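Local structure of DyP-type peroxidase (Thermobifida cellulosilytica, 4GS1) at residues B[26-31]-B[154-159]; B[61-66]-B[146-151]; B[81-86]-B[165-170]; B[115-118]-B[124-127]; B[139-144]-B[327-332]. The protein probably uses hydrogen peroxide to oxidise dyes and other electron donors at its bound heme, as dye-decolourising peroxidases do. All blocks are in the same frame, centred on the assembly; numbering follows the deposited sequence.

Contact 1. Residues B[26-31]-B[154-159]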
# COMPACT_ATOMS: atom_id res chain seq x y z
N LEU B 26 -0.90 -9.45 -18.70
CA LEU B 26 -0.05 -8.28 -18.90
C LEU B 26 -0.82 -7.03 -19.35
O LEU B 26 -0.26 -5.93 -19.35
CB LEU B 26 1.07 -8.58 -19.92
CG LEU B 26 2.23 -9.41 -19.38
CD1 LEU B 26 3.25 -9.67 -20.48
CD2 LEU B 26 2.89 -8.71 -18.21
N ASP B 27 -2.09 -7.21 -19.72
CA ASP B 27 -2.84 -6.15 -20.39
C ASP B 27 -3.05 -4.89 -19.54
O ASP B 27 -2.91 -3.78 -20.05
CB ASP B 27 -4.19 -6.66 -20.89
CG ASP B 27 -4.79 -5.77 -21.95
OD1 ASP B 27 -4.04 -5.32 -22.84
OD2 ASP B 27 -6.01 -5.50 -21.89
N MET B 28 -3.40 -5.05 -18.27
CA MET B 28 -3.68 -3.88 -17.44
C MET B 28 -2.43 -3.04 -17.20
O MET B 28 -2.50 -1.81 -17.14
CB MET B 28 -4.33 -4.29 -16.11
CG MET B 28 -5.77 -4.78 -16.24
SD MET B 28 -6.90 -3.53 -16.91
CE MET B 28 -6.96 -2.37 -15.55
N ALA B 29 -1.28 -3.69 -17.09
CA ALA B 29 -0.03 -2.98 -16.86
C ALA B 29 0.43 -2.28 -18.13
O ALA B 29 1.08 -1.23 -18.08
CB ALA B 29 1.04 -3.94 -16.36
N ARG B 30 0.09 -2.87 -19.28
CA ARG B 30 0.62 -2.42 -20.57
C ARG B 30 -0.16 -1.27 -21.21
O ARG B 30 0.43 -0.38 -21.84
CB ARG B 30 0.68 -3.62 -21.53
CG ARG B 30 0.65 -3.25 -23.00
CD ARG B 30 0.49 -4.48 -23.90
NE ARG B 30 -0.90 -4.93 -24.02
CZ ARG B 30 -1.83 -4.32 -24.76
NH1 ARG B 30 -1.53 -3.22 -25.44
NH2 ARG B 30 -3.06 -4.80 -24.81
N ARG B 31 -1.48 -1.27 -21.03
CA ARG B 31 -2.35 -0.36 -21.78
C ARG B 31 -2.55 1.00 -21.13
O ARG B 31 -2.36 1.15 -19.92
CB ARG B 31 -3.73 -1.00 -21.95
CG ARG B 31 -4.46 -1.13 -20.62
CD ARG B 31 -5.71 -1.99 -20.72
NE ARG B 31 -6.91 -1.20 -21.00
CZ ARG B 31 -7.56 -0.47 -20.10
NH1 ARG B 31 -7.13 -0.40 -18.85
NH2 ARG B 31 -8.65 0.20 -20.46
N GLY B 154 -5.95 6.14 -10.04
CA GLY B 154 -5.82 4.70 -10.09
C GLY B 154 -4.76 4.27 -11.09
O GLY B 154 -4.54 4.94 -12.08
N ALA B 155 -4.10 3.15 -10.81
CA ALA B 155 -3.14 2.58 -11.75
C ALA B 155 -2.89 1.13 -11.42
O ALA B 155 -3.17 0.69 -10.31
CB ALA B 155 -1.84 3.36 -11.73
N GLU B 156 -2.35 0.39 -12.38
CA GLU B 156 -2.06 -1.03 -12.17
C GLU B 156 -0.70 -1.21 -11.49
O GLU B 156 -0.32 -2.32 -11.13
CB GLU B 156 -2.09 -1.76 -13.53
CG GLU B 156 -1.97 -3.30 -13.47
CD GLU B 156 -3.18 -3.99 -12.87
OE1 GLU B 156 -4.25 -3.36 -12.73
OE2 GLU B 156 -3.07 -5.20 -12.54
N ASP B 157 0.02 -0.11 -11.28
CA ASP B 157 1.34 -0.16 -10.65
C ASP B 157 1.45 0.90 -9.56
O ASP B 157 1.04 2.04 -9.78
CB ASP B 157 2.44 0.04 -11.70
CG ASP B 157 3.82 -0.08 -11.11
OD1 ASP B 157 4.35 -1.21 -11.05
OD2 ASP B 157 4.36 0.96 -10.68
N PRO B 158 2.00 0.54 -8.38
CA PRO B 158 2.01 1.48 -7.26
C PRO B 158 3.00 2.64 -7.43
O PRO B 158 2.80 3.70 -6.83
CB PRO B 158 2.42 0.60 -6.06
CG PRO B 158 3.28 -0.48 -6.70
CD PRO B 158 2.56 -0.78 -8.00
N MET B 159 4.06 2.45 -8.21
CA MET B 159 5.02 3.53 -8.45
C MET B 159 4.47 4.54 -9.47
O MET B 159 4.61 5.76 -9.29
CB MET B 159 6.37 2.97 -8.89
CG MET B 159 7.45 3.99 -8.99
SD MET B 159 7.75 4.79 -7.41
CE MET B 159 9.54 4.94 -7.51
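The last turn of helix 21-30 passes just beyond the end of strand 149-155, where the CA atoms of Ala29 and Glu156 lie 5.5 Å apart. The strand belongs to the ferredoxin-like sheet in the N-terminal half of the peroxidase, and residues 156-157 form its short link to helix 158-172. Glu156 does nearly all the touching. Its CG is anti to the backbone N (chi1 -173°) and the chain then bends at chi2; the side chain crosses that of Met28 at about a right angle, its carboxylate over Met28 CB. Met28 CB comes to 3.5 Å from Glu156 CD, and Glu156 CG sits 3.7 Å from Ala29 N. These are van der Waals contacts: the carboxylate oxygens take their hydrogen bonds from the backbone, OE1 from Ala49 N and OE2 from Ala189 N. Met28 uses its own carbonyl in a hydrogen bond with Ser104 OG. Next along, Asp157 is the N-cap of helix 158-172, while its OD1 accepts from Thr188 N of the second subunit. Asp157 OD2 caps the helix by accepting from Val160 N and from Met159 N, the latter at 2.9 Å and from above the carboxylate plane, 47° out of it.

Contact 2. Residues B[61-66]-B[146-151]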
# COMPACT_ATOMS: atom_id res chain seq x y z
N PRO B 61 -7.27 32.26 3.30
CA PRO B 61 -8.61 32.82 3.57
C PRO B 61 -9.47 32.87 2.31
O PRO B 61 -10.56 33.44 2.35
CB PRO B 61 -8.30 34.22 4.10
CG PRO B 61 -7.00 34.59 3.49
CD PRO B 61 -6.24 33.31 3.23
N ALA B 62 -8.99 32.29 1.22
CA ALA B 62 -9.77 32.20 -0.01
C ALA B 62 -11.12 31.51 0.23
O ALA B 62 -12.15 31.95 -0.28
CB ALA B 62 -8.99 31.46 -1.08
N ARG B 63 -11.10 30.43 1.00
CA ARG B 63 -12.32 29.69 1.30
C ARG B 63 -13.36 30.55 2.04
O ARG B 63 -14.57 30.34 1.87
CB ARG B 63 -12.01 28.43 2.11
CG ARG B 63 -13.17 27.44 2.13
CD ARG B 63 -12.92 26.23 3.03
NE ARG B 63 -13.97 25.24 2.82
CZ ARG B 63 -15.20 25.32 3.33
NH1 ARG B 63 -15.53 26.35 4.10
NH2 ARG B 63 -16.09 24.37 3.08
N ALA B 64 -12.90 31.51 2.83
CA ALA B 64 -13.80 32.30 3.68
C ALA B 64 -14.55 33.42 2.95
O ALA B 64 -15.39 34.10 3.55
CB ALA B 64 -13.05 32.87 4.87
N GLU B 65 -14.24 33.63 1.68
CA GLU B 65 -14.92 34.65 0.88
C GLU B 65 -15.41 34.02 -0.42
O GLU B 65 -14.62 33.46 -1.17
CB GLU B 65 -13.96 35.81 0.61
CG GLU B 65 -14.65 37.11 0.25
CD GLU B 65 -14.83 37.29 -1.25
OE1 GLU B 65 -13.81 37.47 -1.95
OE2 GLU B 65 -15.99 37.25 -1.71
N PRO B 66 -16.73 34.10 -0.68
CA PRO B 66 -17.37 33.39 -1.80
C PRO B 66 -16.71 33.63 -3.16
O PRO B 66 -16.51 32.67 -3.89
CB PRO B 66 -18.80 33.95 -1.79
CG PRO B 66 -19.04 34.33 -0.36
CD PRO B 66 -17.71 34.83 0.15
N GLY B 146 -15.93 13.82 4.50
CA GLY B 146 -16.19 15.01 3.72
C GLY B 146 -15.03 15.54 2.88
O GLY B 146 -14.11 14.80 2.52
N GLY B 147 -15.10 16.82 2.55
CA GLY B 147 -14.11 17.44 1.68
C GLY B 147 -14.75 18.34 0.64
O GLY B 147 -15.83 18.03 0.13
N ASP B 148 -14.10 19.45 0.33
CA ASP B 148 -14.58 20.34 -0.73
C ASP B 148 -14.40 19.72 -2.12
O ASP B 148 -15.21 19.95 -3.03
CB ASP B 148 -13.84 21.68 -0.71
CG ASP B 148 -14.13 22.51 0.53
OD1 ASP B 148 -15.19 22.34 1.18
OD2 ASP B 148 -13.27 23.36 0.86
N LEU B 149 -13.31 18.97 -2.28
CA LEU B 149 -12.88 18.45 -3.58
C LEU B 149 -12.29 17.05 -3.43
O LEU B 149 -11.85 16.68 -2.34
CB LEU B 149 -11.81 19.37 -4.19
CG LEU B 149 -12.26 20.78 -4.54
CD1 LEU B 149 -11.05 21.72 -4.65
CD2 LEU B 149 -13.05 20.76 -5.84
N MET B 150 -12.27 16.30 -4.53
CA MET B 150 -11.80 14.92 -4.50
C MET B 150 -10.99 14.57 -5.75
O MET B 150 -11.33 14.98 -6.87
CB MET B 150 -13.00 13.98 -4.37
CG MET B 150 -12.67 12.52 -4.23
SD MET B 150 -12.47 11.67 -5.80
CE MET B 150 -13.94 12.18 -6.69
N LEU B 151 -9.90 13.82 -5.57
CA LEU B 151 -9.24 13.13 -6.68
C LEU B 151 -9.28 11.63 -6.39
O LEU B 151 -9.00 11.20 -5.27
CB LEU B 151 -7.79 13.58 -6.87
CG LEU B 151 -7.55 14.99 -7.43
CD1 LEU B 151 -6.05 15.27 -7.48
CD2 LEU B 151 -8.18 15.11 -8.81
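Arg63 grips the carboxylate of Asp148 side-on, with NE and one terminal nitrogen each taking its own oxygen. NE donates to Asp148 OD2 at 2.8 Å in a nearly straight bond. Arg63 NH2 donates to Asp148 OD1 at 2.9 Å, slightly straighter still, with 169° at the hydrogen. Both oxygens offer their syn lone pairs, and both lie close to the guanidinium plane. The two flat groups are nearly coplanar, 20° apart, the geometry of a bidentate salt bridge. The arginine chain is extended as far as NE: CG is anti to the backbone N (chi1 -164°), and the side chain bridges backbones whose nearest CA atoms, those of Arg63 and Asp148, are 9.8 Å apart.

Around this pair, each oxygen of Asp148 has a further partner. OD1 is hydrogen-bonded to Ser114 OG, at the start of helix 113-118, and OD2 accepts from Leu58 N at the end of strand 50-58. The backbone of the aspartate is held too, its N bonded to Asp57 OD1. A classic beta bulge sets Asp148 and Leu149 opposite the single residue Phe56 where strand 149-155 of the ferredoxin-like sheet begins. Arg63 lies against Ser114, Ala118 and Leu58, which flank its path from the loop before helix 66-90.

With two bonds from the guanidinium, one from a backbone N-H and one shared with a hydroxyl, the buried carboxylate of Asp148 is well compensated and is probably fully ionised.

Contact 3. Residues B[81-86]-B[165-170]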
# COMPACT_ATOMS: atom_id res chain seq x y z
N ALA B 81 -7.50 19.07 -14.21
CA ALA B 81 -7.96 18.59 -15.51
C ALA B 81 -6.83 18.66 -16.55
O ALA B 81 -6.68 17.74 -17.36
CB ALA B 81 -9.16 19.39 -15.99
N GLU B 82 -6.04 19.73 -16.51
CA GLU B 82 -4.90 19.85 -17.41
C GLU B 82 -3.87 18.75 -17.19
O GLU B 82 -3.35 18.15 -18.14
CB GLU B 82 -4.24 21.23 -17.26
CG GLU B 82 -5.10 22.36 -17.79
CD GLU B 82 -4.56 23.73 -17.43
OE1 GLU B 82 -3.66 23.81 -16.56
OE2 GLU B 82 -5.04 24.73 -18.01
N HIS B 83 -3.55 18.48 -15.93
CA HIS B 83 -2.60 17.42 -15.61
C HIS B 83 -3.17 16.04 -15.93
O HIS B 83 -2.43 15.16 -16.38
CB HIS B 83 -2.16 17.51 -14.15
CG HIS B 83 -1.22 18.64 -13.87
ND1 HIS B 83 0.07 18.45 -13.43
CD2 HIS B 83 -1.38 19.98 -14.00
CE1 HIS B 83 0.67 19.62 -13.28
NE2 HIS B 83 -0.19 20.57 -13.62
N ALA B 84 -4.46 15.84 -15.69
CA ALA B 84 -5.07 14.55 -15.98
C ALA B 84 -4.96 14.25 -17.47
O ALA B 84 -4.70 13.12 -17.87
CB ALA B 84 -6.52 14.54 -15.55
N ALA B 85 -5.15 15.28 -18.30
CA ALA B 85 -5.03 15.10 -19.74
C ALA B 85 -3.63 14.61 -20.12
O ALA B 85 -3.49 13.68 -20.92
CB ALA B 85 -5.36 16.39 -20.47
N ARG B 86 -2.61 15.23 -19.55
CA ARG B 86 -1.23 14.86 -19.83
C ARG B 86 -0.87 13.50 -19.24
O ARG B 86 -0.17 12.71 -19.88
CB ARG B 86 -0.25 15.91 -19.29
CG ARG B 86 0.06 17.06 -20.23
CD ARG B 86 1.29 17.84 -19.74
NE ARG B 86 1.04 18.59 -18.51
CZ ARG B 86 1.27 18.13 -17.28
NH1 ARG B 86 1.78 16.92 -17.10
NH2 ARG B 86 1.00 18.89 -16.23
N VAL B 165 0.08 10.85 -8.11
CA VAL B 165 -0.49 11.50 -6.94
C VAL B 165 0.33 12.70 -6.49
O VAL B 165 -0.23 13.78 -6.25
CB VAL B 165 -0.63 10.50 -5.79
CG1 VAL B 165 -0.88 11.23 -4.47
CG2 VAL B 165 -1.76 9.52 -6.09
N ASP B 166 1.64 12.54 -6.40
CA ASP B 166 2.49 13.63 -5.93
C ASP B 166 2.42 14.81 -6.89
O ASP B 166 2.39 15.98 -6.48
CB ASP B 166 3.93 13.15 -5.72
CG ASP B 166 4.07 12.20 -4.52
OD1 ASP B 166 3.21 12.26 -3.62
OD2 ASP B 166 5.03 11.40 -4.48
N GLU B 167 2.39 14.50 -8.19
CA GLU B 167 2.26 15.54 -9.20
C GLU B 167 0.95 16.33 -9.06
O GLU B 167 0.95 17.57 -9.06
CB GLU B 167 2.38 14.94 -10.61
CG GLU B 167 2.11 15.92 -11.73
CD GLU B 167 2.27 15.30 -13.11
OE1 GLU B 167 3.10 14.38 -13.27
OE2 GLU B 167 1.55 15.74 -14.03
N LEU B 168 -0.17 15.62 -8.93
CA LEU B 168 -1.47 16.29 -8.84
C LEU B 168 -1.64 17.12 -7.58
O LEU B 168 -2.17 18.24 -7.63
CB LEU B 168 -2.61 15.26 -8.97
CG LEU B 168 -2.81 14.67 -10.37
CD1 LEU B 168 -3.53 13.32 -10.29
CD2 LEU B 168 -3.60 15.63 -11.24
N VAL B 169 -1.18 16.60 -6.44
CA VAL B 169 -1.33 17.31 -5.18
C VAL B 169 -0.46 18.57 -5.16
O VAL B 169 -0.90 19.64 -4.74
CB VAL B 169 -0.99 16.41 -3.98
CG1 VAL B 169 -0.98 17.21 -2.69
CG2 VAL B 169 -2.01 15.28 -3.89
N ALA B 170 0.76 18.44 -5.64
CA ALA B 170 1.69 19.57 -5.64
C ALA B 170 1.23 20.65 -6.62
O ALA B 170 1.53 21.83 -6.43
CB ALA B 170 3.09 19.10 -5.97
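Glu167 OE2 takes two hydrogen bonds from the facing helix. His83 ND1 donates to it at 3.1 Å with an angle of 149°; the oxygen offers its anti lone pair and lies near the edge of the imidazole, somewhat tilted from the ring plane. Arg86 NH1 makes the second, longer bond, a salt bridge of 3.3 Å that reaches Glu167 OE2 on the syn side but out of the carboxylate plane, with the oxygen close to the guanidinium plane. Glu167 stretches out to meet them, its CG anti to the backbone N (chi1 174°) and its chain straight beyond. The other oxygen, OE1, accepts from Glu93 N. Arg86 folds back at chi3, which sets its NH2 2.9 Å above the plane of the His83 ring, over the centre. Putting an alanine at Glu167 would probably leave His83 ND1 and Arg86 NH1 without their shared acceptor and free the imidazole to turn.

Below this polar edge the packing is apolar: Leu168 CD2 rests on His83 CB at 3.8 Å, and the leucine continues down onto Leu151 and Val153 of the sheet. Trp80 NE1, one turn back from His83, is hydrogen-bonded to Leu168 O. The segments run nearly antiparallel at 157°, their axes 10.3 Å apart at closest. Two antiparallel helices, 66-90 and 158-172, laid side by side over one face of a four-stranded antiparallel sheet are the hallmark of the ferredoxin-like fold.

Contact 4. Residues B[115-118]-B[124-127]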
# COMPACT_ATOMS: atom_id res chain seq x y z
N LEU B 115 -18.20 22.68 -1.01
CA LEU B 115 -17.61 23.63 -1.97
C LEU B 115 -18.67 24.63 -2.40
O LEU B 115 -18.42 25.83 -2.48
CB LEU B 115 -17.05 22.91 -3.20
CG LEU B 115 -16.34 23.84 -4.18
CD1 LEU B 115 -14.95 24.21 -3.67
CD2 LEU B 115 -16.24 23.25 -5.57
N LEU B 116 -19.87 24.12 -2.69
CA LEU B 116 -20.95 24.99 -3.14
C LEU B 116 -21.36 25.93 -2.02
O LEU B 116 -21.67 27.10 -2.27
CB LEU B 116 -22.14 24.16 -3.65
CG LEU B 116 -22.00 23.60 -5.08
CD1 LEU B 116 -21.03 22.41 -5.15
CD2 LEU B 116 -23.35 23.21 -5.62
N GLU B 117 -21.33 25.45 -0.78
CA GLU B 117 -21.62 26.32 0.36
C GLU B 117 -20.59 27.45 0.48
O GLU B 117 -20.96 28.61 0.67
CB GLU B 117 -21.72 25.52 1.67
CG GLU B 117 -22.86 24.50 1.69
CD GLU B 117 -24.21 25.09 1.29
OE1 GLU B 117 -24.50 26.25 1.66
OE2 GLU B 117 -24.99 24.39 0.60
N ALA B 118 -19.31 27.11 0.34
CA ALA B 118 -18.25 28.12 0.40
C ALA B 118 -18.37 29.16 -0.72
O ALA B 118 -17.98 30.31 -0.55
CB ALA B 118 -16.88 27.46 0.35
N ARG B 124 -27.20 26.14 -6.69
CA ARG B 124 -26.66 25.26 -7.72
C ARG B 124 -26.58 23.81 -7.23
O ARG B 124 -26.14 22.93 -7.96
CB ARG B 124 -25.26 25.71 -8.15
CG ARG B 124 -25.14 27.18 -8.54
CD ARG B 124 -25.96 27.50 -9.78
NE ARG B 124 -25.64 26.63 -10.92
CZ ARG B 124 -24.56 26.75 -11.68
NH1 ARG B 124 -23.66 27.70 -11.44
NH2 ARG B 124 -24.36 25.91 -12.69
N ARG B 125 -27.02 23.58 -6.00
CA ARG B 125 -26.84 22.27 -5.36
C ARG B 125 -28.01 21.33 -5.62
O ARG B 125 -29.11 21.56 -5.12
CB ARG B 125 -26.66 22.48 -3.86
CG ARG B 125 -26.23 21.26 -3.11
CD ARG B 125 -25.74 21.62 -1.71
NE ARG B 125 -25.46 20.42 -0.94
CZ ARG B 125 -24.87 20.41 0.25
NH1 ARG B 125 -24.48 21.55 0.81
NH2 ARG B 125 -24.66 19.26 0.86
N PRO B 126 -27.78 20.25 -6.40
CA PRO B 126 -28.86 19.30 -6.68
C PRO B 126 -29.28 18.57 -5.41
O PRO B 126 -28.46 18.41 -4.50
CB PRO B 126 -28.22 18.30 -7.66
CG PRO B 126 -27.02 19.03 -8.23
CD PRO B 126 -26.53 19.89 -7.11
N ASP B 127 -30.54 18.14 -5.34
CA ASP B 127 -31.01 17.36 -4.20
C ASP B 127 -30.13 16.12 -3.96
O ASP B 127 -29.94 15.69 -2.83
CB ASP B 127 -32.46 16.91 -4.39
CG ASP B 127 -33.45 18.05 -4.25
OD1 ASP B 127 -33.06 19.14 -3.79
OD2 ASP B 127 -34.63 17.83 -4.60
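Arg125 starts out against Leu116, its CB 3.8 Å from Leu116 CD2, and the same methyl also presses on Arg125 CA at 3.6 Å. From there the chain leaves with CG anti to the backbone N (chi1 -170°) and stays extended to NE, which carries it across Glu117 at about a right angle. CD passes 3.7 Å from Glu117 OE2. At the tip, NH1 closes a salt bridge, donating to Glu117 OE2 at 2.9 Å with a bent angle of 145°. The oxygen lies close to the guanidinium plane and is met on its anti side, 21° out of the carboxylate plane. Glu117 CG lies 3.5 Å from Arg125 NH1, and the bend at chi2 that follows places the carboxylate beside the arginine tip. The other terminal nitrogen, NH2, turns to the loop ahead, where it pairs with Asp131 OD2 and bonds to Leu129 O.

All this ties helix 113-118, the short helix after strand 106-111 in the N-terminal ferredoxin-like half, to the long loop that leads on to strand 149-155. Deeper in, Leu116 CD2 also touches Arg124 O at 3.7 Å, and Trp235, which lies against Leu116, is hydrogen-bonded through NE1 to that same carbonyl oxygen. Arg124 sends its guanidinium the other way, NE donating to Ala232 O and NH2 to Asp391 O near the C-terminus.

Contact 5. Residues B[139-144]-B[327-332]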
# COMPACT_ATOMS: atom_id res chain seq x y z
N ASP B 139 -19.30 5.08 13.21
CA ASP B 139 -18.24 5.36 14.18
C ASP B 139 -17.23 6.28 13.50
O ASP B 139 -16.03 5.99 13.45
CB ASP B 139 -17.56 4.07 14.63
CG ASP B 139 -16.70 4.25 15.87
OD1 ASP B 139 -16.92 5.21 16.64
OD2 ASP B 139 -15.80 3.41 16.08
N LEU B 140 -17.73 7.40 12.97
CA LEU B 140 -16.95 8.26 12.08
C LEU B 140 -15.95 9.17 12.79
O LEU B 140 -16.24 9.76 13.84
CB LEU B 140 -17.90 9.10 11.22
CG LEU B 140 -18.85 8.30 10.33
CD1 LEU B 140 -19.84 9.24 9.64
CD2 LEU B 140 -18.07 7.53 9.28
N ARG B 141 -14.76 9.29 12.19
CA ARG B 141 -13.78 10.30 12.59
C ARG B 141 -14.00 11.51 11.70
O ARG B 141 -13.89 11.40 10.49
CB ARG B 141 -12.34 9.80 12.34
CG ARG B 141 -11.76 8.85 13.39
CD ARG B 141 -12.43 7.50 13.39
NE ARG B 141 -11.68 6.53 14.19
CZ ARG B 141 -12.26 5.59 14.94
NH1 ARG B 141 -13.58 5.52 15.00
NH2 ARG B 141 -11.51 4.75 15.64
N PRO B 142 -14.30 12.68 12.30
CA PRO B 142 -14.64 13.86 11.49
C PRO B 142 -13.61 14.25 10.43
O PRO B 142 -14.00 14.68 9.34
CB PRO B 142 -14.76 14.97 12.54
CG PRO B 142 -15.19 14.26 13.78
CD PRO B 142 -14.46 12.94 13.74
N ARG B 143 -12.32 14.10 10.74
CA ARG B 143 -11.28 14.51 9.80
C ARG B 143 -11.08 13.49 8.67
O ARG B 143 -10.34 13.75 7.73
CB ARG B 143 -9.97 14.79 10.53
CG ARG B 143 -10.05 16.02 11.44
CD ARG B 143 -10.63 17.25 10.72
NE ARG B 143 -9.76 17.78 9.66
CZ ARG B 143 -9.87 18.99 9.14
NH1 ARG B 143 -10.82 19.82 9.57
NH2 ARG B 143 -9.04 19.39 8.19
N TRP B 144 -11.75 12.35 8.78
CA TRP B 144 -11.75 11.34 7.73
C TRP B 144 -13.06 11.39 6.95
O TRP B 144 -13.39 10.46 6.21
CB TRP B 144 -11.60 9.93 8.31
CG TRP B 144 -10.25 9.57 8.82
CD1 TRP B 144 -9.11 10.31 8.73
CD2 TRP B 144 -9.91 8.35 9.49
NE1 TRP B 144 -8.06 9.62 9.33
CE2 TRP B 144 -8.53 8.41 9.79
CE3 TRP B 144 -10.63 7.22 9.88
CZ2 TRP B 144 -7.87 7.38 10.46
CZ3 TRP B 144 -9.97 6.19 10.53
CH2 TRP B 144 -8.60 6.28 10.82
N GLY B 327 -2.02 -1.54 8.76
CA GLY B 327 -1.29 -2.16 9.86
C GLY B 327 -2.10 -2.33 11.12
O GLY B 327 -3.20 -2.90 11.09
N TRP B 328 -1.53 -1.87 12.23
CA TRP B 328 -2.14 -2.02 13.55
C TRP B 328 -2.13 -0.68 14.27
O TRP B 328 -1.18 0.09 14.15
CB TRP B 328 -1.37 -3.08 14.37
CG TRP B 328 -1.62 -4.48 13.87
CD1 TRP B 328 -2.52 -5.38 14.38
CD2 TRP B 328 -1.01 -5.12 12.74
NE1 TRP B 328 -2.49 -6.54 13.64
CE2 TRP B 328 -1.58 -6.40 12.63
CE3 TRP B 328 -0.03 -4.73 11.82
CZ2 TRP B 328 -1.20 -7.30 11.63
CZ3 TRP B 328 0.34 -5.62 10.82
CH2 TRP B 328 -0.25 -6.89 10.74
N ARG B 329 -3.19 -0.41 15.01
CA ARG B 329 -3.25 0.79 15.84
C ARG B 329 -2.45 0.59 17.11
O ARG B 329 -1.90 -0.49 17.35
CB ARG B 329 -4.70 1.14 16.18
CG ARG B 329 -5.53 1.37 14.95
CD ARG B 329 -6.94 1.81 15.26
NE ARG B 329 -7.55 2.39 14.07
CZ ARG B 329 -8.85 2.54 13.87
NH1 ARG B 329 -9.29 3.09 12.75
NH2 ARG B 329 -9.71 2.14 14.79
N ASP B 330 -2.38 1.63 17.93
CA ASP B 330 -1.59 1.57 19.16
C ASP B 330 -2.09 0.54 20.18
O ASP B 330 -1.31 0.09 21.03
CB ASP B 330 -1.48 2.97 19.79
CG ASP B 330 -0.76 3.96 18.88
OD1 ASP B 330 0.12 3.54 18.10
OD2 ASP B 330 -1.07 5.17 18.96
N ASP B 331 -3.36 0.14 20.09
CA ASP B 331 -3.88 -0.90 20.97
C ASP B 331 -3.66 -2.29 20.38
O ASP B 331 -4.09 -3.30 20.95
CB ASP B 331 -5.36 -0.68 21.30
CG ASP B 331 -6.22 -0.52 20.05
OD1 ASP B 331 -5.78 -0.93 18.96
OD2 ASP B 331 -7.35 -0.00 20.18
N GLY B 332 -2.98 -2.34 19.24
CA GLY B 332 -2.69 -3.61 18.61
C GLY B 332 -3.86 -4.17 17.81
O GLY B 332 -3.78 -5.30 17.33
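Arg141 NH1 is held by two oxygens of Asp139: it donates to the carbonyl O at 2.9 Å and, through a weak hydrogen bond that is part of a salt bridge, to OD2 at 3.2 Å. The carbonyl bond is bent, 134° at the hydrogen. Arg141 CB lies 3.6 Å above one face of the Trp144 ring, toward the rim, and beyond it the bend at chi2 (70°) turns the rest of the chain to Asp139. Trp144 N donates to Arg141 O, closing the turn between the two residues.

Arg329 arrives from the opposite direction, extended from CG to NE off the beta turn of residues 329-332. It has a second conformer, so its exact distances to Arg141 and Trp144 are less certain. Its NH2 sits 3.3 Å from Arg141 NH2, two donors that are close but not hydrogen-bonded, while NH1 comes to 3.8 Å from Trp144 CH2 at the edge of the indole. Both arginines turn to Glu372, on strand 369-379: its OE1 forms a salt bridge with Arg329 NH1, and its OE2 makes a long, weak ion pair with Arg141 NH2. Trp144 meanwhile has a cation-pi contact with Arg246.

A leucine in place of Arg141 would probably leave the Asp139 carbonyl without this donor and Glu372 with one positive neighbour fewer. The loop before strand 149-155 thus meets the C-terminal half through arginines gathered round a carboxylate, and Glu372, with a smaller share from Asp139, is likely to offset part of the positive charge.

In the fold
Contacts 1 to 4 belong to the N-terminal half, around the sheet of strands 50-58, 106-111, 149-155 and 176-185; contact 5 joins that half to the second, similarly ordered sheet and thus to the heme-binding side. Strand 149-155 runs from contact 2 to contact 1, whose centres are 32 Å apart, and helix 158-172 then leads into contact 3. Contacts 2 and 3 touch, their centres about 18 Å apart. Contact 4 is nested along the chain inside contact 2, with centres about 12 Å apart. Contacts 1, 3 and 5 also reach the second subunit, so the set includes contacts within the N-terminal unit, to the C-terminal half and near the subunit interface.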